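Local coordinates for protein (upstream stimulatory factor) (Homo sapiens, PDB 1AN4) that binds the symmetrical E-box sequence CACGTG in viral and cellular promoters as a homodimer or USF1/USF2 heterodimer, acting as a transcription activator, at the interface of chains A and B. Sequence-based numbering; all coordinates share one arbitrary frame. Chains: chain A/B, Protein (upstream stimulatory factor).

The interface of chains A and B. Residues chain A 20, 23, 26; chain B 23, 45-46, 49, 53.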
ATOM      1  N   ILE A  20       5.376  -0.183  -6.622  1.00 32.00           N
ATOM      2  CA  ILE A  20       4.262  -0.178  -5.677  1.00 25.55           C
ATOM      3  C   ILE A  20       3.164   0.778  -6.129  1.00 26.97           C
ATOM      4  O   ILE A  20       2.120   0.771  -5.540  1.00 32.87           O
ATOM      5  CB  ILE A  20       4.748   0.240  -4.225  1.00 27.47           C
ATOM      6  CG1 ILE A  20       4.886  -0.956  -3.316  1.00 16.99           C
ATOM      7  CG2 ILE A  20       3.870   1.281  -3.569  1.00 20.98           C
ATOM      8  CD1 ILE A  20       6.045  -0.780  -2.415  1.00 11.46           C
ATOM      9  N   TRP A  23       0.198  -1.556  -8.204  1.00 53.37           N
ATOM     10  CA  TRP A  23      -0.503  -2.710  -7.591  1.00 49.31           C
ATOM     11  C   TRP A  23      -1.644  -2.090  -6.762  1.00 54.06           C
ATOM     12  O   TRP A  23      -2.733  -2.691  -6.642  1.00 51.81           O
ATOM     13  CB  TRP A  23       0.388  -3.505  -6.606  1.00 50.07           C
ATOM     14  CG  TRP A  23       0.711  -2.701  -5.339  1.00 50.36           C
ATOM     15  CD1 TRP A  23       1.685  -1.775  -5.222  1.00 47.10           C
ATOM     16  CD2 TRP A  23      -0.050  -2.634  -4.105  1.00 48.90           C
ATOM     17  NE1 TRP A  23       1.577  -1.105  -4.029  1.00 47.13           N
ATOM     18  CE2 TRP A  23       0.522  -1.608  -3.321  1.00 47.04           C
ATOM     19  CE3 TRP A  23      -1.156  -3.334  -3.596  1.00 48.52           C
ATOM     20  CZ2 TRP A  23       0.030  -1.255  -2.064  1.00 41.69           C
ATOM     21  CZ3 TRP A  23      -1.645  -2.987  -2.341  1.00 46.56           C
ATOM     22  CH2 TRP A  23      -1.051  -1.950  -1.592  1.00 48.77           C
ATOM     23  N   GLN A  26      -5.042  -0.996  -8.257  1.00 42.29           N
ATOM     24  CA  GLN A  26      -5.949  -2.099  -8.497  1.00 33.34           C
ATOM     25  C   GLN A  26      -7.050  -1.915  -7.494  1.00 32.17           C
ATOM     26  O   GLN A  26      -8.107  -1.334  -7.793  1.00 18.79           O
ATOM     27  CB  GLN A  26      -5.250  -3.431  -8.201  1.00 31.15           C
ATOM     28  CG  GLN A  26      -5.000  -4.267  -9.418  1.00 29.88           C
ATOM     29  CD  GLN A  26      -3.547  -4.502  -9.632  1.00 36.23           C
ATOM     30  OE1 GLN A  26      -2.800  -4.673  -8.668  1.00 39.82           O
ATOM     31  NE2 GLN A  26      -3.119  -4.512 -10.898  1.00 32.48           N
TER
ATOM     32  N   TRP B  23      -0.658  -0.794   8.773  1.00 34.58           N
ATOM     33  CA  TRP B  23      -1.772  -1.373   8.029  1.00 34.39           C
ATOM     34  C   TRP B  23      -1.197  -2.265   6.945  1.00 33.54           C
ATOM     35  O   TRP B  23      -1.831  -3.070   6.364  1.00 34.03           O
ATOM     36  CB  TRP B  23      -2.570  -0.235   7.427  1.00 37.56           C
ATOM     37  CG  TRP B  23      -1.934   0.385   6.202  1.00 48.13           C
ATOM     38  CD1 TRP B  23      -1.312   1.569   6.115  1.00 44.30           C
ATOM     39  CD2 TRP B  23      -1.911  -0.225   4.938  1.00 51.49           C
ATOM     40  NE1 TRP B  23      -0.883   1.709   4.755  1.00 43.74           N
ATOM     41  CE2 TRP B  23      -1.247   0.641   4.082  1.00 47.29           C
ATOM     42  CE3 TRP B  23      -2.396  -1.439   4.448  1.00 55.90           C
ATOM     43  CZ2 TRP B  23      -1.037   0.359   2.729  1.00 47.74           C
ATOM     44  CZ3 TRP B  23      -2.179  -1.716   3.086  1.00 54.35           C
ATOM     45  CH2 TRP B  23      -1.532  -0.858   2.267  1.00 42.99           C
ATOM     46  N   LYS B  45       6.785  -5.719   2.698  1.00 57.38           N
ATOM     47  CA  LYS B  45       5.748  -5.051   1.886  1.00 58.36           C
ATOM     48  C   LYS B  45       5.886  -5.635   0.468  1.00 54.88           C
ATOM     49  O   LYS B  45       6.200  -6.833   0.328  1.00 55.33           O
ATOM     50  CB  LYS B  45       5.866  -3.522   1.870  1.00 56.47           C
ATOM     51  CG  LYS B  45       4.517  -2.882   2.190  1.00 57.89           C
ATOM     52  CD  LYS B  45       4.342  -1.457   1.689  1.00 56.73           C
ATOM     53  CE  LYS B  45       2.858  -1.077   1.745  1.00 51.13           C
ATOM     54  NZ  LYS B  45       2.657   0.350   1.389  1.00 56.59           N
ATOM     55  N   GLY B  46       5.617  -4.840  -0.567  1.00 46.97           N
ATOM     56  CA  GLY B  46       5.781  -5.333  -1.934  1.00 44.48           C
ATOM     57  C   GLY B  46       4.963  -6.552  -2.322  1.00 35.10           C
ATOM     58  O   GLY B  46       3.753  -6.460  -2.378  1.00 33.53           O
ATOM     59  N   LEU B  49       1.302  -7.518  -2.048  1.00 29.45           N
ATOM     60  CA  LEU B  49       0.496  -6.709  -2.905  1.00 36.23           C
ATOM     61  C   LEU B  49       0.371  -7.583  -4.155  1.00 37.03           C
ATOM     62  O   LEU B  49      -0.648  -8.226  -4.377  1.00 40.92           O
ATOM     63  CB  LEU B  49       1.271  -5.410  -3.172  1.00 40.97           C
ATOM     64  CG  LEU B  49       1.639  -4.468  -1.982  1.00 48.92           C
ATOM     65  CD1 LEU B  49       1.832  -5.203  -0.652  1.00 51.26           C
ATOM     66  CD2 LEU B  49       2.876  -3.608  -2.276  1.00 30.61           C
ATOM     67  N   SER B  53      -3.037  -9.825  -5.635  1.00 37.09           N
ATOM     68  CA  SER B  53      -3.472  -9.152  -6.839  1.00 39.61           C
ATOM     69  C   SER B  53      -4.049 -10.273  -7.721  1.00 39.76           C
ATOM     70  O   SER B  53      -4.866 -10.021  -8.610  1.00 39.79           O
ATOM     71  CB  SER B  53      -2.265  -8.485  -7.562  1.00 44.23           C
ATOM     72  OG  SER B  53      -1.769  -7.300  -6.934  1.00 23.94           O
TER
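Helix 10-30 of chain A, the basic region running on into helix 1 of the basic helix-loop-helix domain, lies here against the end of the loop and the start of helix 2 in chain B: B:Lys45 and B:Gly46, the short helix 47-50 carrying B:Leu49, and B:Ser53 beyond it. A:Ile20, A:Trp23 and A:Gln26 follow at steps of three residues, a little under a turn each, and so look toward the partner. Dimerization is what efficient DNA binding requires, and this patch, mostly apolar, is part of the dimer interface.

The centre is a leucine lying on an indole. B:Leu49 crosses A:Trp23 obliquely and spreads over one face: its CG sits above the six-membered ring, 3.2 Å from the centroid, and its CD2 methyl above the pyrrole ring, a CH-pi arrangement that takes in both halves of the indole. CB of the leucine rests near the ring-fusion atom CD2 and CE3. With CG of A:Trp23 in the crowded position between its own backbone N and carbonyl carbon (chi1 68°), the indole presents this face to B:Leu49.

CD2 of B:Leu49 also lies 3.5 Å from CG1 of A:Ile20, and so bridges two residues three positions apart, nearly a turn of helix. B:Lys45 runs its aliphatic stem past A:Ile20 more loosely, CD lying 4.5 Å from CD1. At the far end of the indole, A:Trp23 and B:Trp23 reach toward each other tip to tip, with their CH2 atoms 4.0 Å apart; the same residue from each chain meets here.

At the polar margin, B:Ser53, an engineered residue in place of cysteine, turns OG back to donate a hydrogen bond to the backbone O of B:Leu49 at 2.9 Å. That hydrogen bond approaches from above the carbonyl plane, with a C=O...OG angle of 108°. The weak hydrogen bond from OG of B:Ser53 to the side-chain amide oxygen OE1 of A:Gln26, 3.3 Å away, would have to share or compete for the same hydroxyl hydrogen, so it probably adds little.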